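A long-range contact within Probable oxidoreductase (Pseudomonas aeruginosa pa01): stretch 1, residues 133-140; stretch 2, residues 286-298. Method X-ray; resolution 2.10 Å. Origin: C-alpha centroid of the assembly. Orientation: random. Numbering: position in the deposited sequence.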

# COMPACT_ATOMS: atom_id res chain seq x y z
N THR B 133 11.98 19.51 3.83
CA THR B 133 11.98 18.41 4.79
C THR B 133 10.84 18.58 5.79
O THR B 133 10.10 17.65 6.08
CB THR B 133 13.32 18.25 5.53
OG1 THR B 133 13.66 19.47 6.17
CG2 THR B 133 14.43 17.86 4.55
N GLY B 134 10.71 19.80 6.30
CA GLY B 134 9.65 20.13 7.26
C GLY B 134 8.26 20.03 6.67
O GLY B 134 7.34 19.50 7.30
N MET B 135 8.10 20.52 5.44
CA MET B 135 6.81 20.42 4.74
C MET B 135 6.49 18.97 4.32
O MET B 135 5.34 18.58 4.26
CB MET B 135 6.75 21.35 3.54
CG MET B 135 6.66 22.84 3.89
SD MET B 135 5.31 23.28 4.98
CE MET B 135 5.92 22.93 6.64
N THR B 136 7.52 18.18 4.03
CA THR B 136 7.32 16.75 3.79
C THR B 136 6.69 16.11 5.03
O THR B 136 5.69 15.42 4.95
CB THR B 136 8.63 16.03 3.43
OG1 THR B 136 9.12 16.53 2.20
CG2 THR B 136 8.43 14.47 3.31
N ALA B 137 7.30 16.37 6.19
CA ALA B 137 6.80 15.85 7.47
C ALA B 137 5.37 16.29 7.69
O ALA B 137 4.51 15.49 8.04
CB ALA B 137 7.69 16.31 8.64
N TYR B 138 5.15 17.58 7.51
CA TYR B 138 3.85 18.20 7.78
C TYR B 138 2.74 17.58 6.93
O TYR B 138 1.73 17.09 7.47
CB TYR B 138 3.95 19.70 7.49
CG TYR B 138 2.72 20.49 7.85
CD1 TYR B 138 2.57 21.04 9.12
CD2 TYR B 138 1.73 20.74 6.90
CE1 TYR B 138 1.45 21.78 9.44
CE2 TYR B 138 0.60 21.48 7.22
CZ TYR B 138 0.47 22.00 8.49
OH TYR B 138 -0.63 22.75 8.82
N PHE B 139 2.92 17.59 5.62
CA PHE B 139 1.86 17.11 4.72
C PHE B 139 1.75 15.58 4.70
O PHE B 139 0.65 15.05 4.71
CB PHE B 139 2.01 17.70 3.32
CG PHE B 139 1.70 19.17 3.28
CD1 PHE B 139 0.41 19.61 3.48
CD2 PHE B 139 2.70 20.10 3.09
CE1 PHE B 139 0.12 20.96 3.49
CE2 PHE B 139 2.42 21.46 3.10
CZ PHE B 139 1.13 21.89 3.30
N ALA B 140 2.87 14.89 4.71
CA ALA B 140 2.87 13.42 4.72
C ALA B 140 2.18 12.88 5.96
O ALA B 140 1.28 12.04 5.87
CB ALA B 140 4.28 12.88 4.61
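Stretch 2, residues 286-298: RFPEGLKEMATWL

Two helices from distant parts of one chain cross nearly at right angles and pack through a glycine-centred, largely apolar contact, closed at one point by a short tyrosine–glutamate hydrogen bond. Stretch 1 is helical throughout, part of a helix that extends beyond it in both directions. In stretch 2, Arg-286 leads into a helix that runs from Phe-287 through Leu-298 and continues later in the chain; its backbone ladder includes Gly-290 N to Arg-286 O at 3.2 Å and Met-294 N to Gly-290 O at 3.0 Å. The N-to-C directions of the two helices differ by 101°, and their axes approach to 10.4 Å. The contact is centred on Gly-290 but extends along stretch 2 from Arg-286 to Trp-297, with Phe-139 reaching the first of these residues and Tyr-138 the last; the buried surface, both sides summed, is 503 Å².

The backbones come nearest at Met-135 and Gly-290, whose CA atoms lie 7.0 Å apart. Gly-290 makes room for three side chains from stretch 1: its CA is 3.7 Å from Tyr-138 CE2 and 4.2 Å from Phe-139 CZ, and its C is 3.9 Å from Met-135 SD. An ideal CB on this residue would point toward stretch 1 and fall 3.0 Å from Phe-139 CZ, a clash, so the absence of a side chain lets the rings and the sulfur reach the helix backbone. Gly-290 CA also lies over one face of the Tyr-138 ring, 4.1 Å from its centroid and 28° off the normal, forming a CH-pi contact.

Met-135, with chi1 and chi2 both m, fits as a knob among Phe-287, Gly-290, Leu-291 and Met-294. Its SD is 3.8 Å from Leu-291 CD2, and its CE is 3.9 Å from Met-294 CE. Leu-291 has its CA-to-CB bond pointing away from stretch 1, yet the end of its side chain comes back within reach.

Tyr-138, chi1 t, is the second knob, seated among Gly-290, Glu-293, Met-294 and Trp-297. Met-294 CE approaches Tyr-138 CD1 at 4.0 Å, while Trp-297 CZ3 meets Tyr-138 CE1 at 3.7 Å near the plane of the tyrosine ring. The two aromatic rings touch rim to rim, with planes at 48°, so neither covers the other's face. At the end of the side chain, Tyr-138 OH donates to Glu-293 OE1 at 2.5 Å, a short hydrogen bond that gives the phenol a polar partner beside its apolar packing.

Phe-139, chi1 m, reaches the start of the second helix. Its CZ lies 3.4 Å from Arg-286 O, which sits at the ring edge, and 3.8 Å from Arg-286 CB. Its CE2 is 3.8 Å from Phe-287 CD1 and lies at the edge of the Phe-287 ring. Thr-136, by contrast, points its CA-to-CB bond away and takes no part in the contact.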

# COMPACT_ATOMS: atom_id res chain seq x y z
N ARG B 286 -0.52 24.58 -0.95
CA ARG B 286 -0.85 24.66 0.47
C ARG B 286 0.34 25.05 1.33
O ARG B 286 0.22 25.12 2.55
CB ARG B 286 -1.46 23.34 0.94
CG ARG B 286 -2.85 23.09 0.35
CD ARG B 286 -3.31 21.66 0.55
NE ARG B 286 -3.50 21.34 1.97
CZ ARG B 286 -3.90 20.16 2.47
NH1 ARG B 286 -4.16 19.13 1.67
NH2 ARG B 286 -4.03 20.01 3.78
N PHE B 287 1.48 25.31 0.70
CA PHE B 287 2.69 25.71 1.44
C PHE B 287 2.48 26.91 2.38
O PHE B 287 2.88 26.85 3.53
CB PHE B 287 3.87 25.99 0.51
CG PHE B 287 4.51 24.76 -0.09
CD1 PHE B 287 4.14 23.47 0.31
CD2 PHE B 287 5.50 24.90 -1.05
CE1 PHE B 287 4.75 22.36 -0.24
CE2 PHE B 287 6.12 23.79 -1.61
CZ PHE B 287 5.74 22.52 -1.21
N PRO B 288 1.82 27.98 1.91
CA PRO B 288 1.65 29.13 2.81
C PRO B 288 0.98 28.82 4.15
O PRO B 288 1.47 29.28 5.18
CB PRO B 288 0.79 30.10 1.99
CG PRO B 288 1.13 29.77 0.58
CD PRO B 288 1.27 28.26 0.57
N GLU B 289 -0.09 28.04 4.14
CA GLU B 289 -0.76 27.70 5.41
C GLU B 289 0.08 26.75 6.25
O GLU B 289 0.14 26.87 7.46
CB GLU B 289 -2.20 27.18 5.25
CG GLU B 289 -2.43 26.19 4.17
CD GLU B 289 -3.06 27.05 3.08
OE1 GLU B 289 -2.37 27.73 2.32
OE2 GLU B 289 -4.31 27.23 3.15
N GLY B 290 0.76 25.83 5.58
CA GLY B 290 1.66 24.89 6.26
C GLY B 290 2.86 25.58 6.91
O GLY B 290 3.17 25.33 8.08
N LEU B 291 3.51 26.44 6.15
CA LEU B 291 4.63 27.24 6.65
C LEU B 291 4.19 28.14 7.82
O LEU B 291 4.89 28.26 8.82
CB LEU B 291 5.24 28.10 5.55
CG LEU B 291 6.00 27.29 4.48
CD1 LEU B 291 6.45 28.13 3.29
CD2 LEU B 291 7.21 26.55 5.06
N LYS B 292 3.02 28.75 7.68
CA LYS B 292 2.48 29.64 8.71
C LYS B 292 2.29 28.88 10.02
O LYS B 292 2.68 29.37 11.07
CB LYS B 292 1.16 30.28 8.25
CG LYS B 292 0.59 31.33 9.21
CD LYS B 292 -0.80 31.79 8.77
CE LYS B 292 -1.51 32.57 9.87
NZ LYS B 292 -2.96 32.74 9.61
N GLU B 293 1.68 27.71 9.96
CA GLU B 293 1.44 26.92 11.16
C GLU B 293 2.76 26.44 11.77
O GLU B 293 2.96 26.54 12.98
CB GLU B 293 0.52 25.73 10.93
CG GLU B 293 0.27 24.96 12.22
CD GLU B 293 -0.97 24.08 12.17
OE1 GLU B 293 -1.09 23.27 11.24
OE2 GLU B 293 -1.80 24.19 13.10
N MET B 294 3.66 25.93 10.93
CA MET B 294 4.98 25.48 11.38
C MET B 294 5.74 26.61 12.09
O MET B 294 6.34 26.39 13.13
CB MET B 294 5.81 24.97 10.20
CG MET B 294 7.20 24.46 10.57
SD MET B 294 7.14 22.93 11.55
CE MET B 294 6.30 21.89 10.35
N ALA B 295 5.70 27.80 11.51
CA ALA B 295 6.36 28.98 12.09
C ALA B 295 5.86 29.29 13.51
O ALA B 295 6.65 29.64 14.38
CB ALA B 295 6.17 30.21 11.19
N THR B 296 4.56 29.17 13.74
CA THR B 296 3.99 29.42 15.08
C THR B 296 4.42 28.33 16.08
O THR B 296 4.71 28.63 17.24
CB THR B 296 2.46 29.56 15.06
OG1 THR B 296 1.86 28.29 14.76
CG2 THR B 296 2.03 30.56 14.01
N TRP B 297 4.46 27.08 15.64
CA TRP B 297 4.92 25.99 16.50
C TRP B 297 6.34 26.23 16.93
O TRP B 297 6.69 26.05 18.09
CB TRP B 297 4.82 24.63 15.81
CG TRP B 297 3.41 24.06 15.73
CD1 TRP B 297 2.34 24.30 16.58
CD2 TRP B 297 2.91 23.10 14.75
NE1 TRP B 297 1.23 23.59 16.20
CE2 TRP B 297 1.50 22.85 15.11
CE3 TRP B 297 3.45 22.46 13.64
CZ2 TRP B 297 0.70 21.99 14.38
CZ3 TRP B 297 2.62 21.60 12.92
CH2 TRP B 297 1.28 21.37 13.28
N LEU B 298 7.17 26.65 15.98
CA LEU B 298 8.56 26.99 16.27
C LEU B 298 8.66 28.17 17.25
O LEU B 298 9.38 28.09 18.24
CB LEU B 298 9.32 27.33 14.99
CG LEU B 298 9.61 26.17 14.04
CD1 LEU B 298 9.87 26.74 12.66
CD2 LEU B 298 10.80 25.36 14.54